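PDB 3R6H: enoyl-CoA hydratase, EchA3 from Mycobacterium marinum M, which probably acts as a lyase of the crotonase-like enoyl-CoA hydratase/isomerase family, with a likely role in lipid metabolism. Local coordinates for residues A106-A111 against A130-I135; E145-R150 against A174-E179; I100-H105 against F112-G117; V121-Y126 against S181-V186; G16-D21 against L51-N56. All coordinates share one frame; numbering follows the deposited sequence.

Interaction 1: residues A106-A111 against A130-I135; sequences AIAMGA and ANEVAI. With K (potassium ion), chain B.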
# COMPACT_ATOMS: atom_id res chain seq x y z
N ALA A 106 11.52 7.56 17.31
CA ALA A 106 12.33 6.66 16.48
C ALA A 106 12.71 7.44 15.24
O ALA A 106 11.85 7.72 14.41
CB ALA A 106 11.54 5.39 16.09
N ILE A 107 13.99 7.77 15.13
CA ILE A 107 14.48 8.67 14.08
C ILE A 107 15.52 7.97 13.22
O ILE A 107 16.45 7.31 13.75
CB ILE A 107 15.10 9.98 14.67
CG1 ILE A 107 14.12 10.68 15.60
CG2 ILE A 107 15.58 10.91 13.55
CD1 ILE A 107 12.84 11.13 14.93
N ALA A 108 15.34 8.10 11.90
CA ALA A 108 16.34 7.65 10.92
C ALA A 108 16.63 6.15 11.12
O ALA A 108 15.68 5.36 11.05
CB ALA A 108 17.60 8.52 10.99
N MET A 109 17.86 5.72 11.43
CA MET A 109 18.06 4.28 11.70
C MET A 109 17.16 3.73 12.84
O MET A 109 16.81 2.56 12.83
CB MET A 109 19.55 3.95 11.95
CG MET A 109 19.85 2.46 12.10
SD MET A 109 19.62 1.48 10.59
CE MET A 109 18.69 0.11 11.25
N GLY A 110 16.75 4.58 13.78
CA GLY A 110 15.82 4.15 14.81
C GLY A 110 14.46 3.78 14.21
O GLY A 110 13.81 2.82 14.63
N ALA A 111 14.03 4.57 13.23
CA ALA A 111 12.80 4.26 12.48
C ALA A 111 12.95 2.99 11.63
O ALA A 111 12.01 2.20 11.50
CB ALA A 111 12.39 5.49 11.60
N ALA A 130 12.07 9.53 9.27
CA ALA A 130 13.34 9.39 8.54
C ALA A 130 13.76 10.82 8.18
O ALA A 130 13.30 11.38 7.21
CB ALA A 130 13.15 8.53 7.28
N ASN A 131 14.59 11.43 9.01
CA ASN A 131 14.91 12.82 8.87
C ASN A 131 16.09 13.11 7.96
O ASN A 131 16.49 14.25 7.85
CB ASN A 131 15.18 13.44 10.25
CG ASN A 131 16.52 13.01 10.85
OD1 ASN A 131 17.00 11.90 10.61
ND2 ASN A 131 17.12 13.91 11.67
N GLU A 132 16.59 12.09 7.26
CA GLU A 132 17.79 12.21 6.45
C GLU A 132 17.77 13.40 5.51
O GLU A 132 18.71 14.20 5.50
CB GLU A 132 17.99 10.93 5.65
CG GLU A 132 18.57 9.74 6.41
CD GLU A 132 17.60 8.93 7.31
OE1 GLU A 132 16.45 9.34 7.53
OE2 GLU A 132 18.05 7.86 7.80
N VAL A 133 16.70 13.57 4.74
CA VAL A 133 16.69 14.61 3.71
C VAL A 133 16.73 16.00 4.35
O VAL A 133 17.29 16.94 3.77
CB VAL A 133 15.44 14.41 2.78
CG1 VAL A 133 15.07 15.66 1.99
CG2 VAL A 133 15.63 13.17 1.86
N ALA A 134 16.16 16.13 5.55
CA ALA A 134 16.13 17.41 6.26
C ALA A 134 17.53 17.83 6.72
O ALA A 134 17.80 19.02 6.87
CB ALA A 134 15.19 17.36 7.46
N ILE A 135 18.41 16.85 6.95
CA ILE A 135 19.79 17.12 7.36
C ILE A 135 20.86 16.80 6.30
O ILE A 135 22.06 16.71 6.61
CB ILE A 135 20.08 16.45 8.69
CG1 ILE A 135 20.18 14.93 8.56
CG2 ILE A 135 19.01 16.91 9.69
CD1 ILE A 135 20.86 14.30 9.76
K K B . 20.60 6.81 7.07
O HOH W 1 21.26 8.24 9.11

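Interaction 2: residues E145-R150 against A174-E179; sequences EVLKLR and AGFIDE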
# COMPACT_ATOMS: atom_id res chain seq x y z
N GLU A 145 14.22 0.09 1.24
CA GLU A 145 13.49 -1.18 1.11
C GLU A 145 12.75 -1.52 2.41
O GLU A 145 11.63 -2.06 2.38
CB GLU A 145 14.46 -2.29 0.73
CG GLU A 145 15.06 -2.14 -0.68
CD GLU A 145 14.13 -2.43 -1.81
OE1 GLU A 145 13.05 -3.06 -1.61
OE2 GLU A 145 14.47 -2.02 -2.95
N VAL A 146 13.36 -1.22 3.54
CA VAL A 146 12.72 -1.40 4.84
C VAL A 146 11.45 -0.53 4.95
O VAL A 146 10.38 -1.04 5.32
CB VAL A 146 13.68 -1.08 6.00
CG1 VAL A 146 12.94 -0.99 7.32
CG2 VAL A 146 14.83 -2.14 6.11
N LEU A 147 11.56 0.74 4.54
CA LEU A 147 10.39 1.62 4.53
C LEU A 147 9.32 1.11 3.56
O LEU A 147 8.14 1.08 3.90
CB LEU A 147 10.76 3.06 4.19
CG LEU A 147 11.64 3.81 5.17
CD1 LEU A 147 11.96 5.17 4.58
CD2 LEU A 147 10.99 3.92 6.58
N LYS A 148 9.73 0.70 2.36
CA LYS A 148 8.77 0.31 1.32
C LYS A 148 8.00 -0.92 1.75
O LYS A 148 6.84 -1.09 1.38
CB LYS A 148 9.49 0.01 0.02
CG LYS A 148 8.56 -0.01 -1.19
CD LYS A 148 9.33 -0.18 -2.46
CE LYS A 148 9.65 -1.61 -2.74
NZ LYS A 148 10.01 -1.82 -4.21
N LEU A 149 8.63 -1.78 2.54
CA LEU A 149 7.97 -2.98 3.01
C LEU A 149 6.76 -2.69 3.92
O LEU A 149 5.84 -3.53 4.00
CB LEU A 149 8.94 -3.88 3.80
CG LEU A 149 8.48 -5.27 4.20
CD1 LEU A 149 8.18 -6.21 3.03
CD2 LEU A 149 9.61 -5.88 5.09
N ARG A 150 6.78 -1.57 4.64
CA ARG A 150 5.77 -1.28 5.69
C ARG A 150 4.88 -0.08 5.41
O ARG A 150 3.72 -0.07 5.78
CB ARG A 150 6.41 -1.11 7.07
CG ARG A 150 7.36 -2.20 7.49
CD ARG A 150 6.76 -3.56 7.43
NE ARG A 150 5.96 -3.96 8.60
CZ ARG A 150 6.46 -4.50 9.71
NH1 ARG A 150 5.66 -4.94 10.67
NH2 ARG A 150 7.77 -4.64 9.87
N ALA A 174 -0.04 5.34 8.38
CA ALA A 174 1.08 5.32 7.45
C ALA A 174 1.73 3.94 7.31
O ALA A 174 2.33 3.59 6.26
CB ALA A 174 2.14 6.37 7.89
N GLY A 175 1.65 3.15 8.37
CA GLY A 175 2.37 1.89 8.44
C GLY A 175 3.71 1.94 9.14
O GLY A 175 4.52 1.04 8.95
N PHE A 176 3.95 2.96 9.97
CA PHE A 176 5.17 3.02 10.80
C PHE A 176 5.04 2.24 12.09
O PHE A 176 6.05 1.79 12.64
CB PHE A 176 5.58 4.48 11.12
CG PHE A 176 6.70 5.03 10.26
CD1 PHE A 176 7.91 4.35 10.13
CD2 PHE A 176 6.57 6.27 9.65
CE1 PHE A 176 8.95 4.89 9.40
CE2 PHE A 176 7.59 6.79 8.91
CZ PHE A 176 8.79 6.11 8.77
N ILE A 177 3.82 2.11 12.60
CA ILE A 177 3.55 1.30 13.77
C ILE A 177 2.27 0.48 13.53
O ILE A 177 1.48 0.77 12.59
CB ILE A 177 3.37 2.18 15.02
CG1 ILE A 177 2.14 3.11 14.92
CG2 ILE A 177 4.71 2.95 15.35
CD1 ILE A 177 1.85 3.98 16.22
N ASP A 178 2.03 -0.51 14.39
CA ASP A 178 0.85 -1.38 14.27
C ASP A 178 -0.18 -1.22 15.42
O ASP A 178 -1.35 -1.60 15.28
CB ASP A 178 1.25 -2.84 14.19
CG ASP A 178 2.31 -3.09 13.15
OD1 ASP A 178 1.96 -2.99 11.94
OD2 ASP A 178 3.46 -3.37 13.55
N GLU A 179 0.25 -0.60 16.53
CA GLU A 179 -0.60 -0.49 17.69
C GLU A 179 -0.22 0.70 18.50
O GLU A 179 0.98 0.96 18.71
CB GLU A 179 -0.46 -1.74 18.57
CG GLU A 179 -1.28 -1.68 19.82
CD GLU A 179 -1.44 -3.01 20.55
OE1 GLU A 179 -0.84 -4.04 20.16
OE2 GLU A 179 -2.18 -3.02 21.57
O HOH W 2 3.03 -4.57 9.85

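Interaction 3: residues I100-H105 against F112-G117; sequences IACTGH and FLLCSG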
# COMPACT_ATOMS: atom_id res chain seq x y z
N ILE A 100 8.33 -4.80 18.70
CA ILE A 100 9.07 -3.59 19.06
C ILE A 100 8.26 -2.76 20.08
O ILE A 100 7.11 -2.37 19.82
CB ILE A 100 9.39 -2.70 17.81
CG1 ILE A 100 9.97 -3.52 16.66
CG2 ILE A 100 10.29 -1.49 18.21
CD1 ILE A 100 11.32 -4.19 16.98
N ALA A 101 8.87 -2.52 21.25
CA ALA A 101 8.35 -1.58 22.21
C ALA A 101 8.99 -0.24 21.91
O ALA A 101 10.12 0.06 22.33
CB ALA A 101 8.65 -2.05 23.63
N CYS A 102 8.27 0.56 21.15
CA CYS A 102 8.73 1.88 20.75
C CYS A 102 8.46 2.85 21.90
O CYS A 102 7.40 3.46 21.98
CB CYS A 102 8.04 2.28 19.45
SG CYS A 102 8.82 3.70 18.67
N THR A 103 9.44 2.96 22.81
CA THR A 103 9.25 3.62 24.10
C THR A 103 9.50 5.12 24.07
O THR A 103 9.43 5.81 25.11
CB THR A 103 10.14 2.95 25.17
OG1 THR A 103 11.48 2.82 24.65
CG2 THR A 103 9.58 1.57 25.52
N GLY A 104 9.78 5.65 22.88
CA GLY A 104 9.91 7.08 22.66
C GLY A 104 10.15 7.29 21.18
O GLY A 104 9.84 6.38 20.40
N HIS A 105 10.70 8.43 20.79
CA HIS A 105 10.84 8.68 19.34
C HIS A 105 11.78 7.75 18.61
O HIS A 105 12.70 7.20 19.19
CB HIS A 105 11.05 10.16 19.02
CG HIS A 105 12.43 10.68 19.19
ND1 HIS A 105 12.72 12.01 18.93
CD2 HIS A 105 13.60 10.10 19.52
CE1 HIS A 105 14.01 12.22 19.13
NE2 HIS A 105 14.56 11.09 19.51
N PHE A 112 14.10 2.80 11.01
CA PHE A 112 14.30 1.59 10.21
C PHE A 112 14.32 0.35 11.11
O PHE A 112 13.74 -0.67 10.73
CB PHE A 112 15.54 1.67 9.33
CG PHE A 112 15.67 2.96 8.58
CD1 PHE A 112 14.56 3.61 8.03
CD2 PHE A 112 16.92 3.55 8.43
CE1 PHE A 112 14.68 4.83 7.38
CE2 PHE A 112 17.05 4.77 7.79
CZ PHE A 112 15.95 5.42 7.25
N LEU A 113 14.95 0.46 12.29
CA LEU A 113 14.93 -0.60 13.28
C LEU A 113 13.48 -0.90 13.74
O LEU A 113 13.08 -2.08 13.81
CB LEU A 113 15.84 -0.25 14.48
CG LEU A 113 15.98 -1.31 15.56
CD1 LEU A 113 16.59 -2.54 14.93
CD2 LEU A 113 16.85 -0.82 16.74
N LEU A 114 12.71 0.16 14.02
CA LEU A 114 11.30 0.04 14.41
C LEU A 114 10.53 -0.78 13.34
O LEU A 114 9.75 -1.67 13.67
CB LEU A 114 10.68 1.44 14.58
CG LEU A 114 9.16 1.52 14.68
CD1 LEU A 114 8.72 0.81 15.98
CD2 LEU A 114 8.75 3.01 14.61
N CYS A 115 10.79 -0.48 12.06
CA CYS A 115 10.15 -1.17 10.93
C CYS A 115 10.68 -2.59 10.66
O CYS A 115 10.23 -3.26 9.71
CB CYS A 115 10.33 -0.34 9.68
SG CYS A 115 9.30 1.14 9.64
N SER A 116 11.61 -3.07 11.50
CA SER A 116 12.24 -4.36 11.30
C SER A 116 11.62 -5.49 12.14
O SER A 116 12.06 -6.61 12.02
CB SER A 116 13.76 -4.29 11.56
OG SER A 116 14.37 -3.28 10.75
N GLY A 117 10.58 -5.18 12.94
CA GLY A 117 9.87 -6.20 13.72
C GLY A 117 8.50 -6.54 13.17
O GLY A 117 7.93 -5.81 12.32

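Interaction 4: residues V121-Y126 against S181-V186; sequences VAAHAY and SLPEVV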
# COMPACT_ATOMS: atom_id res chain seq x y z
N VAL A 121 4.58 -1.39 18.69
CA VAL A 121 3.75 -0.71 19.69
C VAL A 121 4.40 0.64 20.06
O VAL A 121 5.59 0.68 20.42
CB VAL A 121 3.58 -1.55 20.96
CG1 VAL A 121 2.65 -0.85 21.94
CG2 VAL A 121 3.05 -2.97 20.64
N ALA A 122 3.62 1.71 20.00
CA ALA A 122 4.06 3.06 20.38
C ALA A 122 2.96 3.82 21.08
O ALA A 122 1.79 3.45 21.04
CB ALA A 122 4.54 3.87 19.14
N ALA A 123 3.36 4.89 21.75
CA ALA A 123 2.40 5.81 22.34
C ALA A 123 2.07 6.94 21.39
O ALA A 123 2.85 7.28 20.49
CB ALA A 123 2.98 6.40 23.64
N HIS A 124 0.93 7.58 21.64
CA HIS A 124 0.43 8.62 20.74
C HIS A 124 1.43 9.70 20.35
O HIS A 124 1.47 10.12 19.17
CB HIS A 124 -0.82 9.27 21.33
CG HIS A 124 -1.19 10.55 20.63
ND1 HIS A 124 -0.65 11.78 20.98
CD2 HIS A 124 -2.02 10.79 19.59
CE1 HIS A 124 -1.14 12.72 20.18
NE2 HIS A 124 -1.98 12.14 19.34
N ALA A 125 2.22 10.17 21.32
CA ALA A 125 3.05 11.35 21.13
C ALA A 125 4.38 11.08 20.47
O ALA A 125 5.11 12.03 20.17
CB ALA A 125 3.30 12.05 22.49
N TYR A 126 4.74 9.80 20.27
CA TYR A 126 6.10 9.49 19.87
C TYR A 126 6.30 9.72 18.39
O TYR A 126 5.65 9.06 17.55
CB TYR A 126 6.47 8.05 20.22
CG TYR A 126 6.41 7.72 21.73
CD1 TYR A 126 6.35 8.71 22.68
CD2 TYR A 126 6.48 6.41 22.16
CE1 TYR A 126 6.29 8.40 24.06
CE2 TYR A 126 6.44 6.10 23.52
CZ TYR A 126 6.34 7.11 24.45
OH TYR A 126 6.28 6.87 25.80
N SER A 181 -0.55 2.37 22.21
CA SER A 181 -0.82 2.10 23.62
C SER A 181 -0.55 3.33 24.44
O SER A 181 0.15 4.24 24.02
CB SER A 181 0.13 0.98 24.14
OG SER A 181 -0.22 -0.24 23.50
N LEU A 182 -1.08 3.37 25.66
CA LEU A 182 -0.68 4.45 26.58
C LEU A 182 0.82 4.29 26.92
O LEU A 182 1.34 3.17 26.92
CB LEU A 182 -1.53 4.43 27.84
CG LEU A 182 -3.02 4.66 27.62
CD1 LEU A 182 -3.80 4.36 28.94
CD2 LEU A 182 -3.21 6.11 27.14
N PRO A 183 1.54 5.42 27.14
CA PRO A 183 2.99 5.41 27.29
C PRO A 183 3.48 4.47 28.42
O PRO A 183 4.45 3.75 28.24
CB PRO A 183 3.34 6.86 27.58
CG PRO A 183 2.07 7.53 27.88
CD PRO A 183 0.98 6.77 27.26
N GLU A 184 2.76 4.46 29.54
CA GLU A 184 3.12 3.62 30.66
C GLU A 184 2.94 2.12 30.43
O GLU A 184 3.41 1.31 31.24
CB GLU A 184 2.38 4.09 31.94
CG GLU A 184 0.87 3.82 32.01
CD GLU A 184 -0.02 4.83 31.26
OE1 GLU A 184 0.48 5.71 30.50
OE2 GLU A 184 -1.25 4.73 31.45
N VAL A 185 2.28 1.72 29.33
CA VAL A 185 2.10 0.31 29.02
C VAL A 185 2.66 -0.10 27.66
O VAL A 185 2.41 -1.21 27.25
CB VAL A 185 0.65 -0.16 29.11
CG1 VAL A 185 0.11 -0.09 30.59
CG2 VAL A 185 -0.27 0.61 28.18
N VAL A 186 3.47 0.73 27.02
CA VAL A 186 4.07 0.32 25.74
C VAL A 186 4.90 -0.97 25.91
O VAL A 186 4.74 -1.94 25.12
CB VAL A 186 4.94 1.43 25.13
CG1 VAL A 186 5.86 0.84 24.01
CG2 VAL A 186 4.04 2.61 24.65
O HOH W 3 -0.89 6.75 23.76
O HOH W 4 6.56 4.37 26.53

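Interaction 5: residues G16-D21 against L51-N56; sequences GVIRMD and LVIAGN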
# COMPACT_ATOMS: atom_id res chain seq x y z
N GLY A 16 11.99 -13.42 25.09
CA GLY A 16 13.21 -12.70 25.40
C GLY A 16 12.88 -11.22 25.33
O GLY A 16 12.06 -10.81 24.51
N VAL A 17 13.49 -10.42 26.21
CA VAL A 17 13.29 -8.97 26.19
C VAL A 17 14.64 -8.31 26.12
O VAL A 17 15.51 -8.55 26.98
CB VAL A 17 12.53 -8.47 27.44
CG1 VAL A 17 12.40 -6.93 27.45
CG2 VAL A 17 11.19 -9.13 27.54
N ILE A 18 14.84 -7.47 25.10
CA ILE A 18 16.08 -6.74 24.89
C ILE A 18 15.80 -5.25 25.06
O ILE A 18 15.00 -4.67 24.31
CB ILE A 18 16.68 -7.03 23.50
CG1 ILE A 18 17.09 -8.50 23.43
CG2 ILE A 18 17.81 -6.02 23.13
CD1 ILE A 18 17.59 -8.90 22.07
N ARG A 19 16.43 -4.62 26.05
CA ARG A 19 16.17 -3.20 26.34
C ARG A 19 17.44 -2.36 26.07
O ARG A 19 18.48 -2.60 26.67
CB ARG A 19 15.68 -3.01 27.79
CG ARG A 19 14.32 -3.64 28.09
CD ARG A 19 13.90 -3.55 29.59
NE ARG A 19 13.47 -2.20 29.99
CZ ARG A 19 12.99 -1.88 31.19
NH1 ARG A 19 12.84 -2.81 32.13
NH2 ARG A 19 12.63 -0.62 31.46
N MET A 20 17.34 -1.40 25.16
CA MET A 20 18.41 -0.45 24.88
C MET A 20 18.40 0.74 25.84
O MET A 20 17.39 1.42 25.99
CB MET A 20 18.30 0.12 23.46
CG MET A 20 18.35 -0.90 22.38
SD MET A 20 18.33 -0.13 20.74
CE MET A 20 16.58 0.28 20.61
N ASP A 21 19.54 0.99 26.49
CA ASP A 21 19.68 2.22 27.27
C ASP A 21 21.15 2.58 27.46
O ASP A 21 21.81 2.05 28.35
CB ASP A 21 19.01 2.11 28.64
CG ASP A 21 19.06 3.41 29.43
OD1 ASP A 21 19.37 4.46 28.85
OD2 ASP A 21 18.80 3.39 30.66
N LEU A 51 10.49 -12.34 20.72
CA LEU A 51 11.52 -11.43 21.16
C LEU A 51 10.98 -10.00 21.14
O LEU A 51 10.43 -9.58 20.12
CB LEU A 51 12.71 -11.53 20.21
CG LEU A 51 13.93 -10.70 20.49
CD1 LEU A 51 14.51 -11.05 21.90
CD2 LEU A 51 14.98 -10.90 19.37
N VAL A 52 11.19 -9.28 22.23
CA VAL A 52 10.84 -7.87 22.36
C VAL A 52 12.12 -7.03 22.27
O VAL A 52 13.14 -7.34 22.94
CB VAL A 52 10.14 -7.61 23.69
CG1 VAL A 52 9.91 -6.09 23.92
CG2 VAL A 52 8.81 -8.38 23.77
N ILE A 53 12.09 -5.99 21.44
CA ILE A 53 13.17 -4.98 21.41
C ILE A 53 12.59 -3.66 21.89
O ILE A 53 11.61 -3.19 21.28
CB ILE A 53 13.72 -4.74 19.97
CG1 ILE A 53 14.06 -6.05 19.24
CG2 ILE A 53 14.89 -3.76 19.99
CD1 ILE A 53 15.14 -6.85 19.91
N ALA A 54 13.18 -3.07 22.94
CA ALA A 54 12.69 -1.86 23.57
C ALA A 54 13.77 -0.79 23.61
O ALA A 54 14.95 -1.11 23.58
CB ALA A 54 12.17 -2.13 25.03
N GLY A 55 13.35 0.47 23.73
CA GLY A 55 14.26 1.57 23.95
C GLY A 55 14.34 1.88 25.43
O GLY A 55 14.10 1.01 26.27
N ASN A 56 14.63 3.14 25.73
CA ASN A 56 14.67 3.61 27.11
C ASN A 56 13.47 4.52 27.38
O ASN A 56 12.51 4.57 26.59
CB ASN A 56 16.05 4.24 27.47
CG ASN A 56 16.37 5.51 26.71
OD1 ASN A 56 15.48 6.22 26.21
ND2 ASN A 56 17.67 5.85 26.66
O HOH W 5 12.16 -0.20 27.98

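Interaction 1: residues A106-A111 against A130-I135
Ala-108 presses its methyl group against a carboxylate: its CB lies 3.3 Å from OE2 of Glu-132, the same oxygen that binds a potassium ion. The backbone of Ala-108 is itself unusual, with a positive phi of 57°, and the residue stands at the N-cap position of helix 109-114. A small side chain suits this sharp corner, since the acidic group lies directly beside it. Glu-132 reaches the spot because its chain bends at chi2 (78°), which sets OE2 against both the methyl group and the metal. OE2 is 2.9 Å from the potassium ion, and a water lies 2.6 Å from the ion as a further ligand.

Asn-131 adds its amide oxygen: OD1 touches CG2 of Ile-107 at 3.4 Å and CB of Ala-108 at 3.5 Å, so one oxygen rests against two alkyl groups. The side chains of Asn-131 and Ile-107 cross at about a right angle, and CG2 of Ile-107, anti to the backbone N, is the branch that faces the amide. No hydrogen bond joins the two segments. Backbone bonds of Ala-106 and Ala-108 to Gln-129, just before Ala-130, set the two segments side by side, while the ring of Phe-112 lies against Glu-132 and Ala-130.

Val-133, a residue further on, meets Thr-208 of the second subunit. A strand that turns through a positive-phi residue into a helix, faced by an acidic side chain from the loop after strand 128-129, is consistent with the oxyanion-hole region of the crotonase active site.

Interaction 2: residues E145-R150 against A174-E179
Leu-147 drives CD2 against the ring of Phe-176, 3.6 Å from CE1, and this apolar meeting is one half of the tight packing. Leucine and phenylalanine suit a place buried on both sides: one methyl of the branched end meets the ring obliquely at CE1 and CZ, and Phe-166 meets it too.

The other half is backbone. Gly-175, with a positive phi of 95°, is the C-prime residue of a Schellman motif that ends helix 168-174. A CB here would run into Arg-150 O; without one, the CA of Gly-175 comes within 3.6 Å of Arg-150 O in a CA-H...O contact, while CB of Arg-150 lies 3.4 Å from Gly-175 O. Arg-150 O also accepts a hydrogen bond from Ser-154 OG of the third subunit, so this helix end lies at a subunit interface.

The polar ends meet far more loosely. Arg-150 bends at chi2 and chi3, and its NH1 comes only to 3.9 Å from Asp-178 OD2, a long salt bridge with the guanidinium and carboxylate planes 27° apart. A water bridges the two groups: it accepts from NH1 of Arg-150 at 2.8 Å, at the edge of the guanidinium, and donates to OD1 of Asp-178 at 2.8 Å. Each charge has a stronger partner elsewhere, Arg-150 in the carbonyl of Gly-117 and Asp-178 in the side chain of Arg-120.

The contact thus ties the last turn of helix 141-150 to the loop that leaves helix 168-174 for strand 179-180, with helix 153-161 packed on Leu-147 and Phe-176, and strand 119-122 beside Arg-150 and Asp-178.

Interaction 3: residues I100-H105 against F112-G117
Helix 109-114 packs against strand 98-102 of the main sheet through Leu-114, whose CD1 enters the angle between Ile-100 and Cys-102. This methyl lies 3.6 Å from CG2 of Ile-100 and 3.8 Å from CB of Cys-102. Leu-114 sends CG anti to its backbone N (chi1 167°), which swings the end of the chain towards the strand, and the isoleucine and leucine side chains cross obliquely. Cys-102 carries its sulfur on past the leucine, with SG 3.9 Å from CD1 of Leu-114. A small, weakly polar thiol suits this buried place, where CB and SG both lie against that methyl.

Strand 98-102 leads through the short strand 105-107 and this helix to strand 119-122, and strands 98-102 and 119-122 lie side by side and parallel, so the helix belongs to a beta-alpha-beta crossover. Ile-100 and Cys-102 face the helix from alternate positions of the strand, while Ala-101 between them faces helix 186-198 across the sheet.

At the end of the helix and in the turn that follows, the backbone also takes part. CG1 of Ile-100 lies 3.5 Å from Leu-114 O and 4.0 Å from CA of Gly-117; glycine suits this spot because a CB would point at Ile-100 and clash with CG1. Leu-114 to Gly-117 form a type I beta turn, and Ser-116 stays close to the helix through its OG, which donates to Phe-112 O at 2.7 Å. The donor sits 30° out of the carbonyl plane, and the same hydroxyl is also hydrogen-bonded to Ser-88 OG. The buried N of Gly-117 has no partner in the model.

Interaction 4: residues V121-Y126 against S181-V186
Tyr-126 and Pro-183 meet at about a right angle, the phenol oxygen coming up to the proline ring: OH lies 3.4 Å from CB of Pro-183. One face of the tyrosine ring rests on Ala-123, the first residue of the type I turn that Tyr-126 ends; CB of Ala-123 stands 3.4 Å above the plane, offset toward the rim. That methyl is shared, since it also lies 4.0 Å from CB of Pro-183. A small side chain suits the place, wedged between an aromatic ring and a proline.

Val-186 turns its two branches to different partners. CG1, anti to the backbone N (chi1 164°), approaches Val-121 O, and CG2 lies 3.8 Å from Ala-123 N. At the other end Val-121 CG1 reaches the hydroxyl of Ser-181.

The backbones add a hydrogen bond from Ser-181 N to Ala-122 O, 2.8 Å long and nearly straight at 165°. Two waters bridge further out: one joins His-124 N to Ser-181 O, the other links Tyr-126 OH, in the plane of its ring, to Pro-183 O.

Since Ala-122 also pairs with Glu-179, the bond of Ser-181 continues the parallel pairing of strands 119-122 and 179-180, at the outer edge of the main sheet, where the chain turns into helix 186-198.

Interaction 5: residues G16-D21 against L51-N56
CG1 of Ile-18 lies anti to the carbonyl carbon (chi1 -66°) and chi2 is extended at 176°, which turns CD1 back toward Leu-51 and Ile-53 on the same face. It lies 3.8 Å from CD1 of Leu-51 and 3.9 Å from CD1 of Ile-53, and Ile-18 and Ile-53 point the same way, side by side. Beta-branched and long aliphatic residues suit this face, which helix 30-46 covers with Leu-36, Ala-39 and Ile-40.

The strands run parallel and in register, Ile-18 facing Ile-53. Ile-18 N gives a bond of 2.8 Å to Val-52 O, and Ala-54 N returns one of 2.8 Å to Ile-18 O. On the other face Val-17, Val-52 and Ala-54 meet helix 186-198.

Beyond the strands, Asn-56 ND2 donates to Asp-21 OD1 at 3.1 Å, from above the carboxylate plane, the amide and carboxylate lying 90° apart. Asp-21 OD1 also receives Gly-23 N, and Asn-56 OD1 takes both Arg-58 N and Val-59 N, so both side chains also bind backbone atoms of the adjoining loops. The solvent-exposed Arg-19 reaches Gly-55 O through a water that its NE donates to.

Strands 15-20 and 50-54 are the parallel pair of a beta-alpha-beta unit, with helix 30-46 as the crossover.

Interactions 2, 3 and 5 are buried, whereas interactions 1 and 4 are partly buried, interaction 4 near the sheet's outer edge. Interactions 3, 4 and 5 all reach the main sheet: Ala-101 N bonds to Ile-53 O on one side, and Cys-102 N to Val-121 O on the other. Interactions 1 and 3 share helix 109-114, using its start and its end, and Ala-106 packs on Leu-114. Interaction 2 joins interaction 3 through Arg-150. Interactions 1 and 2 border other subunits; 3, 4 and 5 do not. Chemistry follows place: regular strand bonding in 5, apolar packing in 3, backbone and ionic contacts in 2, a metal-binding carboxylate in 1, a strand-edge hydrogen bond with apolar packing and two bridging waters in 4.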